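Local coordinates for thioesterase domain-containing protein (Pseudomonas aeruginosa, PDB 1ZKI) that adopts the hotdog fold of thioesterases and probably hydrolyses acyl-CoA thioesters, at residues Pro7-Met12 with Leu22-Leu27; Gly46-Gly51 with Ile86-Asp91; Val94-Arg99 with Val110-Arg115. One frame throughout, in Å; residues are numbered along the deposited sequence. Where two conformers were deposited one is given.

How the contacts relate
Contact 3 is the most central of the three: its strands 93-103 and 107-116 form a hairpin inside the antiparallel sheet, held by six backbone hydrogen bonds. Contacts 1 and 2 lie farther out and have far fewer direct polar bonds: contact 1 lays a loop on a strand, contact 2 joins two loops. In contact 1 the N-terminal segment leans on the edge strand 23-27 through apolar side chains, water and one long salt bridge; contact 2 relies on a single backbone bond and one bridging water. Contact 3 touches both others, through Arg95 against Val25 and through Val94 against Val89 and Met49. Contacts 1 and 2 do not touch, their centres being about 24 Å apart.

Contact 1: Pro7-Met12 with Leu22-Leu27; sequences PAREQM and LDPVSL
Met12 and Pro24 mark the nearest passage of the two backbones, with CA atoms 7.3 Å apart, and no direct hydrogen bond joins the segments. Residues 9-11 take helical backbone angles, while 23-27 is an outermost strand of the chain's sheet, with a classic beta bulge where Val25 and Ser26 both face Glu33. The selenomethionine Met12 touches both Pro24 and Leu27: its CB is 4.1 Å from Pro24 CG, and its SE is 4.0 Å from Leu27 CD1. A bend at chi3 (-81°) turns CE to the Pro24 ring. Leu27 CD1 also meets Pro7 CD at 3.7 Å, the side chains tip to tip. The polar part belongs to Arg9, whose extended chain crosses Asp23 at about a right angle. In one of the two conformers of Asp23, OD1 makes a long salt bridge, 3.7 Å, with Arg9 NE, the planar groups turned 57° apart. One water bonds Arg9 NE, Pro24 O and, in that conformer, Asp23 OD1; a second links Arg9 NH1, weakly, to Leu22 O. Arg9 also pairs with Glu18 in helix 15-20, and Asp23 with Arg35 in adjacent strand 31-37. Met12 and Leu27 both rest on Leu64 of helix 51-70.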
ATOM      1  N   PRO A   7      -8.721 -16.520 -18.923  1.00 50.86           N
ATOM      2  CA  PRO A   7      -9.999 -17.192 -19.182  1.00 48.95           C
ATOM      3  C   PRO A   7     -10.944 -16.281 -19.977  1.00 47.01           C
ATOM      4  O   PRO A   7     -10.598 -15.134 -20.265  1.00 46.82           O
ATOM      5  CB  PRO A   7     -10.549 -17.468 -17.774  1.00 49.00           C
ATOM      6  CG  PRO A   7      -9.819 -16.529 -16.873  1.00 49.91           C
ATOM      7  CD  PRO A   7      -8.461 -16.367 -17.480  1.00 50.60           C
ATOM      8  N   ALA A   8     -12.117 -16.786 -20.340  1.00 44.87           N
ATOM      9  CA  ALA A   8     -13.083 -15.993 -21.098  1.00 42.78           C
ATOM     10  C   ALA A   8     -13.472 -14.747 -20.307  1.00 41.26           C
ATOM     11  O   ALA A   8     -13.479 -14.779 -19.076  1.00 40.53           O
ATOM     12  CB  ALA A   8     -14.309 -16.825 -21.420  1.00 42.95           C
ATOM     13  N   ARG A   9     -13.788 -13.657 -21.010  1.00 39.59           N
ATOM     14  CA  ARG A   9     -14.175 -12.401 -20.356  1.00 37.97           C
ATOM     15  C   ARG A   9     -15.313 -12.613 -19.355  1.00 36.88           C
ATOM     16  O   ARG A   9     -15.277 -12.065 -18.244  1.00 36.35           O
ATOM     17  CB  ARG A   9     -14.547 -11.314 -21.377  1.00 38.16           C
ATOM     18  CG  ARG A   9     -14.636  -9.905 -20.776  1.00 37.93           C
ATOM     19  CD  ARG A   9     -14.880  -8.835 -21.841  1.00 38.17           C
ATOM     20  NE  ARG A   9     -14.856  -7.484 -21.274  1.00 38.27           N
ATOM     21  CZ  ARG A   9     -15.926  -6.842 -20.805  1.00 39.31           C
ATOM     22  NH1 ARG A   9     -15.806  -5.618 -20.302  1.00 39.05           N
ATOM     23  NH2 ARG A   9     -17.124  -7.417 -20.838  1.00 38.06           N
ATOM     24  N   GLU A  10     -16.309 -13.409 -19.744  0.50 36.12           N
ATOM     25  CA  GLU A  10     -17.476 -13.672 -18.897  0.50 35.64           C
ATOM     26  C   GLU A  10     -17.102 -14.233 -17.522  0.50 35.09           C
ATOM     27  O   GLU A  10     -17.865 -14.111 -16.568  0.50 35.10           O
ATOM     28  CB  GLU A  10     -18.469 -14.598 -19.613  0.50 35.64           C
ATOM     29  CG  GLU A  10     -19.783 -14.844 -18.864  0.50 36.12           C
ATOM     30  CD  GLU A  10     -20.481 -13.556 -18.437  0.50 36.88           C
ATOM     31  OE1 GLU A  10     -20.596 -13.324 -17.214  0.50 36.57           O
ATOM     32  OE2 GLU A  10     -20.907 -12.774 -19.319  0.50 37.11           O
ATOM     33  N   GLN A  11     -15.920 -14.834 -17.431  1.00 34.55           N
ATOM     34  CA  GLN A  11     -15.438 -15.443 -16.188  1.00 33.68           C
ATOM     35  C   GLN A  11     -14.799 -14.397 -15.255  1.00 32.15           C
ATOM     36  O   GLN A  11     -14.527 -14.667 -14.078  1.00 32.20           O
ATOM     37  CB  GLN A  11     -14.428 -16.546 -16.545  1.00 34.30           C
ATOM     38  CG  GLN A  11     -13.735 -17.233 -15.378  1.00 37.16           C
ATOM     39  CD  GLN A  11     -14.301 -18.611 -15.069  1.00 40.01           C
ATOM     40  OE1 GLN A  11     -13.549 -19.548 -14.779  1.00 41.01           O
ATOM     41  NE2 GLN A  11     -15.626 -18.744 -15.129  1.00 41.20           N
HETATM   42  N   MSE A  12     -14.559 -13.201 -15.783  1.00 29.57           N
HETATM   43  CA  MSE A  12     -13.806 -12.187 -15.054  1.00 28.46           C
HETATM   44  C   MSE A  12     -14.617 -10.946 -14.711  1.00 25.95           C
HETATM   45  O   MSE A  12     -14.065  -9.970 -14.181  1.00 26.10           O
HETATM   46  CB  MSE A  12     -12.597 -11.763 -15.873  1.00 27.89           C
HETATM   47  CG  MSE A  12     -11.655 -12.891 -16.190  1.00 29.33           C
HETATM   48 SE   MSE A  12     -10.153 -12.140 -17.131  1.00 33.07          SE
HETATM   49  CE  MSE A  12     -10.904 -12.025 -18.919  1.00 31.53           C
ATOM     50  N   LEU A  22     -15.730  -1.391 -16.314  1.00 14.03           N
ATOM     51  CA  LEU A  22     -14.415  -1.987 -16.075  1.00 14.90           C
ATOM     52  C   LEU A  22     -14.140  -3.015 -17.158  1.00 15.47           C
ATOM     53  O   LEU A  22     -15.007  -3.797 -17.512  1.00 16.82           O
ATOM     54  CB  LEU A  22     -14.329  -2.638 -14.683  1.00 14.54           C
ATOM     55  CG  LEU A  22     -14.644  -1.683 -13.535  1.00 13.29           C
ATOM     56  CD1 LEU A  22     -14.702  -2.389 -12.177  1.00 15.97           C
ATOM     57  CD2 LEU A  22     -13.697  -0.460 -13.483  1.00 14.58           C
ATOM     58  N   ASP A  23     -12.893  -3.074 -17.585  0.50 15.14           N
ATOM     59  CA  ASP A  23     -12.540  -3.860 -18.725  0.50 14.51           C
ATOM     60  C   ASP A  23     -11.212  -4.572 -18.424  0.50 14.56           C
ATOM     61  O   ASP A  23     -10.158  -3.935 -18.448  0.50 13.90           O
ATOM     62  CB  ASP A  23     -12.444  -2.880 -19.902  0.50 14.74           C
ATOM     63  CG  ASP A  23     -12.101  -3.536 -21.202  0.50 14.52           C
ATOM     64  OD1 ASP A  23     -12.345  -4.746 -21.362  0.50 16.51           O
ATOM     65  OD2 ASP A  23     -11.606  -2.803 -22.087  0.50 15.75           O
ATOM     66  N   PRO A  24     -11.254  -5.892 -18.119  1.00 14.93           N
ATOM     67  CA  PRO A  24      -9.992  -6.608 -17.853  1.00 14.39           C
ATOM     68  C   PRO A  24      -9.042  -6.493 -19.040  1.00 14.12           C
ATOM     69  O   PRO A  24      -9.499  -6.550 -20.187  1.00 14.78           O
ATOM     70  CB  PRO A  24     -10.436  -8.069 -17.677  1.00 15.33           C
ATOM     71  CG  PRO A  24     -11.890  -7.962 -17.250  1.00 15.80           C
ATOM     72  CD  PRO A  24     -12.422  -6.802 -18.042  1.00 15.21           C
ATOM     73  N   VAL A  25      -7.752  -6.308 -18.757  1.00 13.10           N
ATOM     74  CA  VAL A  25      -6.719  -6.151 -19.792  1.00 13.40           C
ATOM     75  C   VAL A  25      -5.784  -7.359 -19.828  1.00 14.11           C
ATOM     76  O   VAL A  25      -5.526  -7.923 -20.907  1.00 14.04           O
ATOM     77  CB  VAL A  25      -5.879  -4.854 -19.569  1.00 13.23           C
ATOM     78  CG1 VAL A  25      -4.721  -4.769 -20.569  1.00 13.88           C
ATOM     79  CG2 VAL A  25      -6.758  -3.628 -19.715  1.00 13.46           C
ATOM     80  N   SER A  26      -5.268  -7.757 -18.664  1.00 14.43           N
ATOM     81  CA  SER A  26      -4.343  -8.890 -18.600  1.00 15.66           C
ATOM     82  C   SER A  26      -4.291  -9.518 -17.215  1.00 16.30           C
ATOM     83  O   SER A  26      -4.729  -8.922 -16.234  1.00 15.12           O
ATOM     84  CB  SER A  26      -2.934  -8.466 -19.014  1.00 16.19           C
ATOM     85  OG  SER A  26      -2.412  -7.506 -18.117  1.00 17.75           O
ATOM     86  N   LEU A  27      -3.753 -10.727 -17.167  1.00 17.43           N
ATOM     87  CA  LEU A  27      -3.507 -11.450 -15.924  1.00 19.26           C
ATOM     88  C   LEU A  27      -2.142 -12.109 -16.001  1.00 20.54           C
ATOM     89  O   LEU A  27      -1.753 -12.630 -17.057  1.00 20.98           O
ATOM     90  CB  LEU A  27      -4.523 -12.567 -15.738  1.00 19.62           C
ATOM     91  CG  LEU A  27      -6.018 -12.297 -15.679  1.00 21.86           C
ATOM     92  CD1 LEU A  27      -6.730 -13.620 -15.724  1.00 24.61           C
ATOM     93  CD2 LEU A  27      -6.357 -11.561 -14.410  1.00 22.35           C
TER
HETATM   94  O   HOH W   1     -16.986  -2.911 -19.698  1.00 38.65           O
HETATM   95  O   HOH W   2     -11.946  -7.329 -21.396  1.00 47.83           O

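Contact 2: Gly46-Gly51 with Ile86-Asp91; sequences GGVMHG and IRAVAD
Met49 and Val89 supply the one direct hydrogen bond between these two loops, from Met49 N to Val89 O at 2.8 Å. It is nearly straight, with an N-H...O angle of 164°, and the donor approaches almost along the C=O axis. A water makes a second link between the same residues, donating to Met49 O and accepting from Val89 N, each at 2.8 Å. The oxygen that accepts from Met49 N is also closely approached by carbon, Val48 CB lying only 3.3 Å from Val89 O.

The apolar contacts flank these bonds. Val48 CG1 and CG2 both pack on Ala88 CB, each at 3.9 Å. Val48 CG1 also reaches Ala90 CB, at 4.4 Å. The selenomethionine Met49 lies side by side with Val89, both pointing the same way; the bend at its chi3 (-71°) brings CE to 4.1 Å from Val89 CG1. Val94 of strand 93-103 packs against both of these side chains.

Arg43, from outside both segments, bonds through NH2 to Gly47 O and Ala90 O and so adds a further link between the loops. His50 is the N-cap of helix 51-70, its ND1 accepting from Gly52 N. Here the loop leading into the long central helix of the hotdog fold meets the connection between strands 76-85 and 93-103.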
ATOM      1  N   GLY A  46     -17.675  17.548  -8.745  1.00 18.27           N
ATOM      2  CA  GLY A  46     -16.597  18.365  -9.318  1.00 17.96           C
ATOM      3  C   GLY A  46     -16.307  18.055 -10.779  1.00 17.38           C
ATOM      4  O   GLY A  46     -15.408  18.651 -11.392  1.00 17.51           O
ATOM      5  N   GLY A  47     -17.054  17.118 -11.344  1.00 16.20           N
ATOM      6  CA  GLY A  47     -16.909  16.762 -12.753  1.00 15.84           C
ATOM      7  C   GLY A  47     -15.729  15.860 -13.074  1.00 16.09           C
ATOM      8  O   GLY A  47     -15.372  15.707 -14.255  1.00 17.28           O
ATOM      9  N   VAL A  48     -15.128  15.251 -12.047  1.00 14.38           N
ATOM     10  CA  VAL A  48     -14.017  14.302 -12.234  1.00 13.59           C
ATOM     11  C   VAL A  48     -14.416  12.864 -11.857  1.00 13.46           C
ATOM     12  O   VAL A  48     -15.486  12.642 -11.285  1.00 11.80           O
ATOM     13  CB  VAL A  48     -12.750  14.745 -11.456  1.00 13.26           C
ATOM     14  CG1 VAL A  48     -12.323  16.141 -11.918  1.00 13.49           C
ATOM     15  CG2 VAL A  48     -12.981  14.718  -9.938  1.00 13.23           C
HETATM   16  N   MSE A  49     -13.559  11.892 -12.160  1.00 13.05           N
HETATM   17  CA  MSE A  49     -13.896  10.498 -11.870  1.00 15.76           C
HETATM   18  C   MSE A  49     -14.159  10.318 -10.377  1.00 13.73           C
HETATM   19  O   MSE A  49     -13.340  10.696  -9.538  1.00 12.38           O
HETATM   20  CB  MSE A  49     -12.805   9.537 -12.351  1.00 15.09           C
HETATM   21  CG  MSE A  49     -13.239   8.089 -12.265  1.00 16.53           C
HETATM   22 SE   MSE A  49     -11.844   6.980 -13.078  1.00 27.05          SE
HETATM   23  CE  MSE A  49     -12.055   7.415 -14.873  1.00 20.60           C
ATOM     24  N   HIS A  50     -15.313   9.756 -10.056  1.00 12.72           N
ATOM     25  CA  HIS A  50     -15.736   9.635  -8.664  1.00 12.88           C
ATOM     26  C   HIS A  50     -14.817   8.672  -7.908  1.00 11.88           C
ATOM     27  O   HIS A  50     -14.380   7.652  -8.453  1.00 12.00           O
ATOM     28  CB  HIS A  50     -17.175   9.144  -8.601  1.00 13.07           C
ATOM     29  CG  HIS A  50     -17.833   9.369  -7.279  1.00 12.17           C
ATOM     30  ND1 HIS A  50     -17.538   8.621  -6.156  1.00 14.33           N
ATOM     31  CD2 HIS A  50     -18.807  10.239  -6.908  1.00 13.07           C
ATOM     32  CE1 HIS A  50     -18.275   9.043  -5.144  1.00 14.67           C
ATOM     33  NE2 HIS A  50     -19.056  10.022  -5.572  1.00 13.74           N
ATOM     34  N   GLY A  51     -14.504   9.015  -6.663  1.00 12.79           N
ATOM     35  CA  GLY A  51     -13.698   8.142  -5.815  1.00 12.85           C
ATOM     36  C   GLY A  51     -14.267   6.730  -5.706  1.00 12.27           C
ATOM     37  O   GLY A  51     -13.512   5.768  -5.577  1.00 12.34           O
ATOM     38  N   ILE A  86      -4.876  10.433  -5.065  1.00 12.70           N
ATOM     39  CA  ILE A  86      -3.716  11.315  -5.208  1.00 14.08           C
ATOM     40  C   ILE A  86      -4.018  12.496  -6.112  1.00 14.50           C
ATOM     41  O   ILE A  86      -3.723  13.651  -5.763  1.00 14.72           O
ATOM     42  CB  ILE A  86      -2.467  10.509  -5.632  1.00 14.38           C
ATOM     43  CG1 ILE A  86      -1.996   9.698  -4.408  1.00 17.94           C
ATOM     44  CG2 ILE A  86      -1.361  11.444  -6.162  1.00 14.83           C
ATOM     45  CD1 ILE A  86      -1.175   8.493  -4.727  1.00 21.67           C
ATOM     46  N   ARG A  87      -4.591  12.234  -7.280  1.00 14.56           N
ATOM     47  CA  ARG A  87      -5.091  13.357  -8.080  1.00 15.79           C
ATOM     48  C   ARG A  87      -6.302  12.987  -8.911  1.00 15.28           C
ATOM     49  O   ARG A  87      -6.567  11.802  -9.111  1.00 15.64           O
ATOM     50  CB  ARG A  87      -4.004  13.889  -8.991  1.00 16.28           C
ATOM     51  CG  ARG A  87      -3.459  12.868  -9.993  1.00 16.70           C
ATOM     52  CD  ARG A  87      -2.383  13.561 -10.821  1.00 17.87           C
ATOM     53  NE  ARG A  87      -2.986  14.537 -11.729  1.00 18.79           N
ATOM     54  CZ  ARG A  87      -2.362  15.141 -12.738  1.00 16.73           C
ATOM     55  NH1 ARG A  87      -1.088  14.875 -13.012  1.00 15.40           N
ATOM     56  NH2 ARG A  87      -3.043  15.982 -13.506  1.00 14.87           N
ATOM     57  N   ALA A  88      -7.004  14.016  -9.389  1.00 14.67           N
ATOM     58  CA  ALA A  88      -8.280  13.846 -10.078  1.00 14.55           C
ATOM     59  C   ALA A  88      -8.073  13.468 -11.534  1.00 14.76           C
ATOM     60  O   ALA A  88      -7.101  13.904 -12.175  1.00 14.71           O
ATOM     61  CB  ALA A  88      -9.099  15.136 -10.001  1.00 14.53           C
ATOM     62  N   VAL A  89      -9.015  12.694 -12.059  1.00 14.96           N
ATOM     63  CA  VAL A  89      -9.042  12.312 -13.470  1.00 16.05           C
ATOM     64  C   VAL A  89     -10.264  12.961 -14.143  1.00 16.35           C
ATOM     65  O   VAL A  89     -11.382  12.770 -13.697  1.00 16.10           O
ATOM     66  CB  VAL A  89      -9.133  10.764 -13.627  1.00 16.46           C
ATOM     67  CG1 VAL A  89      -9.254  10.363 -15.112  1.00 17.60           C
ATOM     68  CG2 VAL A  89      -7.939  10.094 -12.990  1.00 19.00           C
ATOM     69  N   ALA A  90     -10.041  13.736 -15.202  1.00 17.38           N
ATOM     70  CA  ALA A  90     -11.139  14.467 -15.859  1.00 18.67           C
ATOM     71  C   ALA A  90     -11.560  13.848 -17.192  1.00 19.11           C
ATOM     72  O   ALA A  90     -12.672  14.096 -17.680  1.00 19.26           O
ATOM     73  CB  ALA A  90     -10.774  15.947 -16.047  1.00 19.29           C
ATOM     74  N   ASP A  91     -10.679  13.050 -17.789  1.00 18.64           N
ATOM     75  CA  ASP A  91     -10.991  12.436 -19.078  1.00 19.25           C
ATOM     76  C   ASP A  91     -10.045  11.296 -19.411  1.00 17.90           C
ATOM     77  O   ASP A  91      -9.098  11.027 -18.659  1.00 18.23           O
ATOM     78  CB  ASP A  91     -10.973  13.486 -20.192  1.00 20.71           C
ATOM     79  CG  ASP A  91      -9.668  14.221 -20.275  1.00 24.79           C
ATOM     80  OD1 ASP A  91      -8.587  13.597 -20.145  1.00 30.15           O
ATOM     81  OD2 ASP A  91      -9.723  15.446 -20.485  1.00 32.57           O
TER
HETATM   82  O   HOH W   3     -10.783  11.652 -10.104  1.00 12.80           O

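Contact 3: Val94-Arg99 with Val110-Arg115; sequences VRCVAR and VEAEVR
Arg115 N donates to Arg95 O at 2.8 Å, and the same carbonyl oxygen receives a CA-H...O contact from Val114 CA at 3.3 Å. The return bond, Arg95 N to Arg115 O, completes the first of three hydrogen-bonded pairs; Val97 with Glu113 and Arg99 with Glu111 are the others. The strands run antiparallel, their directions 164° apart. In the non-hydrogen-bonded pairs the backbones come closer, with CA atoms 4.0 Å apart at Ala98 and Ala112. Ala98 CB and Ala112 CB meet at 3.8 Å. On the buried face of Cys96, Ala98, Ala112 and Val114, Cys96 SG is turned anti to its backbone N (chi1 180°) and lies 3.9 Å from Ala112 CB. Val94 CB packs on Val114 CG1 at 3.6 Å, the two side chains crossing at a slant.

The face bearing Arg95, Val97 and Arg99 with Glu111, Glu113 and Arg115 is mostly charged. Along its own strand Arg115 reaches back to Glu113, its NE donating to OE1 at 2.9 Å; OE1 lies in the guanidinium plane, but the donor stands 52° out of the carboxylate plane. One water joins Arg99 NE to Glu111 OE2, while Glu111 OE1 forms salt bridges with Lys123 of its own and of the second subunit. Arg95 pairs with Glu93 and Glu33. The hairpin lies between strands 31-37 and 119-130, and helix 51-70 packs on the buried face through Leu57, Thr61 and Cys66.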
ATOM      1  N   VAL A  94      -8.124   5.262 -17.215  1.00 12.37           N
ATOM      2  CA  VAL A  94      -7.131   4.883 -16.215  1.00 11.67           C
ATOM      3  C   VAL A  94      -6.876   3.383 -16.268  1.00 12.17           C
ATOM      4  O   VAL A  94      -7.735   2.607 -16.724  1.00 12.23           O
ATOM      5  CB  VAL A  94      -7.535   5.324 -14.777  1.00 12.09           C
ATOM      6  CG1 VAL A  94      -7.596   6.864 -14.673  1.00 12.11           C
ATOM      7  CG2 VAL A  94      -8.878   4.692 -14.359  1.00 12.08           C
ATOM      8  N   ARG A  95      -5.692   2.989 -15.803  1.00 11.89           N
ATOM      9  CA  ARG A  95      -5.314   1.589 -15.698  1.00 11.79           C
ATOM     10  C   ARG A  95      -5.024   1.295 -14.250  1.00 12.09           C
ATOM     11  O   ARG A  95      -4.358   2.075 -13.590  1.00 11.29           O
ATOM     12  CB  ARG A  95      -4.059   1.304 -16.543  1.00 12.02           C
ATOM     13  CG  ARG A  95      -4.224   1.581 -18.033  1.00 14.80           C
ATOM     14  CD  ARG A  95      -5.167   0.571 -18.625  1.00 14.56           C
ATOM     15  NE  ARG A  95      -5.435   0.743 -20.051  1.00 13.90           N
ATOM     16  CZ  ARG A  95      -4.977  -0.064 -20.997  1.00 13.80           C
ATOM     17  NH1 ARG A  95      -4.176  -1.086 -20.683  1.00 14.40           N
ATOM     18  NH2 ARG A  95      -5.331   0.148 -22.259  1.00 13.94           N
ATOM     19  N   CYS A  96      -5.549   0.175 -13.770  1.00 11.03           N
ATOM     20  CA  CYS A  96      -5.207  -0.326 -12.445  1.00 11.07           C
ATOM     21  C   CYS A  96      -4.400  -1.602 -12.597  1.00 11.33           C
ATOM     22  O   CYS A  96      -4.787  -2.508 -13.352  1.00 10.79           O
ATOM     23  CB  CYS A  96      -6.464  -0.585 -11.638  1.00 11.23           C
ATOM     24  SG  CYS A  96      -6.091  -1.228  -9.967  1.00 13.66           S
ATOM     25  N   VAL A  97      -3.264  -1.660 -11.905  1.00 11.56           N
ATOM     26  CA  VAL A  97      -2.487  -2.896 -11.807  1.00 11.50           C
ATOM     27  C   VAL A  97      -2.458  -3.316 -10.339  1.00 11.99           C
ATOM     28  O   VAL A  97      -2.093  -2.510  -9.467  1.00 12.05           O
ATOM     29  CB  VAL A  97      -1.050  -2.716 -12.344  1.00 11.61           C
ATOM     30  CG1 VAL A  97      -0.246  -4.010 -12.159  1.00 13.16           C
ATOM     31  CG2 VAL A  97      -1.096  -2.293 -13.817  1.00 12.21           C
ATOM     32  N   ALA A  98      -2.860  -4.560 -10.073  1.00 11.58           N
ATOM     33  CA  ALA A  98      -2.868  -5.094  -8.723  1.00 12.26           C
ATOM     34  C   ALA A  98      -1.911  -6.280  -8.662  1.00 12.89           C
ATOM     35  O   ALA A  98      -1.753  -7.015  -9.646  1.00 13.05           O
ATOM     36  CB  ALA A  98      -4.275  -5.524  -8.310  1.00 11.93           C
ATOM     37  N   ARG A  99      -1.275  -6.447  -7.502  1.00 13.06           N
ATOM     38  CA  ARG A  99      -0.259  -7.462  -7.307  1.00 14.70           C
ATOM     39  C   ARG A  99      -0.444  -8.113  -5.945  1.00 13.08           C
ATOM     40  O   ARG A  99      -0.468  -7.417  -4.924  1.00 12.74           O
ATOM     41  CB  ARG A  99       1.118  -6.797  -7.380  1.00 14.83           C
ATOM     42  CG  ARG A  99       2.285  -7.756  -7.371  1.00 19.35           C
ATOM     43  CD  ARG A  99       3.603  -6.978  -7.606  1.00 19.76           C
ATOM     44  NE  ARG A  99       3.539  -6.221  -8.863  1.00 28.75           N
ATOM     45  CZ  ARG A  99       3.851  -6.703 -10.071  1.00 31.47           C
ATOM     46  NH1 ARG A  99       4.280  -7.956 -10.224  1.00 32.20           N
ATOM     47  NH2 ARG A  99       3.733  -5.919 -11.142  1.00 32.83           N
ATOM     48  N   VAL A 110      -2.925  -7.812  -0.963  1.00 10.81           N
ATOM     49  CA  VAL A 110      -2.802  -7.320  -2.338  1.00 11.91           C
ATOM     50  C   VAL A 110      -2.619  -5.811  -2.324  1.00 12.17           C
ATOM     51  O   VAL A 110      -3.199  -5.133  -1.461  1.00 12.09           O
ATOM     52  CB  VAL A 110      -4.078  -7.650  -3.186  1.00 11.29           C
ATOM     53  CG1 VAL A 110      -3.854  -7.344  -4.674  1.00 11.38           C
ATOM     54  CG2 VAL A 110      -4.495  -9.095  -3.012  1.00 14.87           C
ATOM     55  N   GLU A 111      -1.772  -5.292  -3.222  1.00 12.13           N
ATOM     56  CA  GLU A 111      -1.659  -3.847  -3.397  1.00 13.53           C
ATOM     57  C   GLU A 111      -2.091  -3.504  -4.808  1.00 13.13           C
ATOM     58  O   GLU A 111      -2.142  -4.391  -5.672  1.00 12.17           O
ATOM     59  CB  GLU A 111      -0.229  -3.351  -3.141  1.00 13.95           C
ATOM     60  CG  GLU A 111       0.788  -3.814  -4.169  1.00 15.82           C
ATOM     61  CD  GLU A 111       2.162  -3.108  -4.038  1.00 18.97           C
ATOM     62  OE1 GLU A 111       2.271  -2.097  -3.310  1.00 25.65           O
ATOM     63  OE2 GLU A 111       3.127  -3.573  -4.678  1.00 23.56           O
ATOM     64  N   ALA A 112      -2.418  -2.238  -5.048  1.00 12.21           N
ATOM     65  CA  ALA A 112      -2.807  -1.820  -6.398  1.00 12.74           C
ATOM     66  C   ALA A 112      -2.512  -0.352  -6.601  1.00 13.12           C
ATOM     67  O   ALA A 112      -2.459   0.414  -5.636  1.00 13.87           O
ATOM     68  CB  ALA A 112      -4.285  -2.124  -6.676  1.00 12.53           C
ATOM     69  N   GLU A 113      -2.264   0.032  -7.849  1.00 13.42           N
ATOM     70  CA  GLU A 113      -2.105   1.432  -8.195  1.00 15.20           C
ATOM     71  C   GLU A 113      -2.957   1.724  -9.418  1.00 13.71           C
ATOM     72  O   GLU A 113      -3.165   0.844 -10.268  1.00 13.55           O
ATOM     73  CB  GLU A 113      -0.635   1.805  -8.459  1.00 15.00           C
ATOM     74  CG  GLU A 113      -0.008   1.063  -9.601  1.00 19.25           C
ATOM     75  CD  GLU A 113       1.350   1.641 -10.012  1.00 21.56           C
ATOM     76  OE1 GLU A 113       1.809   1.314 -11.127  1.00 30.30           O
ATOM     77  OE2 GLU A 113       1.933   2.433  -9.240  1.00 28.82           O
ATOM     78  N   VAL A 114      -3.497   2.932  -9.464  1.00 11.88           N
ATOM     79  CA  VAL A 114      -4.244   3.407 -10.621  1.00 12.13           C
ATOM     80  C   VAL A 114      -3.430   4.530 -11.228  1.00 11.77           C
ATOM     81  O   VAL A 114      -2.964   5.426 -10.506  1.00 11.61           O
ATOM     82  CB  VAL A 114      -5.633   3.936 -10.219  1.00 12.32           C
ATOM     83  CG1 VAL A 114      -6.400   4.455 -11.456  1.00 13.41           C
ATOM     84  CG2 VAL A 114      -6.429   2.831  -9.486  1.00 12.31           C
ATOM     85  N   ARG A 115      -3.256   4.476 -12.543  1.00 11.90           N
ATOM     86  CA  ARG A 115      -2.459   5.477 -13.247  1.00 12.72           C
ATOM     87  C   ARG A 115      -3.158   5.941 -14.510  1.00 12.24           C
ATOM     88  O   ARG A 115      -4.000   5.241 -15.074  1.00 11.40           O
ATOM     89  CB  ARG A 115      -1.092   4.904 -13.638  1.00 12.77           C
ATOM     90  CG  ARG A 115      -0.163   4.646 -12.470  1.00 15.18           C
ATOM     91  CD  ARG A 115       1.250   4.260 -12.954  1.00 16.74           C
ATOM     92  NE  ARG A 115       2.113   4.158 -11.791  1.00 25.52           N
ATOM     93  CZ  ARG A 115       2.793   5.171 -11.272  1.00 26.15           C
ATOM     94  NH1 ARG A 115       2.753   6.369 -11.839  1.00 29.80           N
ATOM     95  NH2 ARG A 115       3.517   4.978 -10.186  1.00 30.28           N
TER
HETATM   96  O   HOH W   4       2.929  -3.367  -7.506  1.00 41.63           O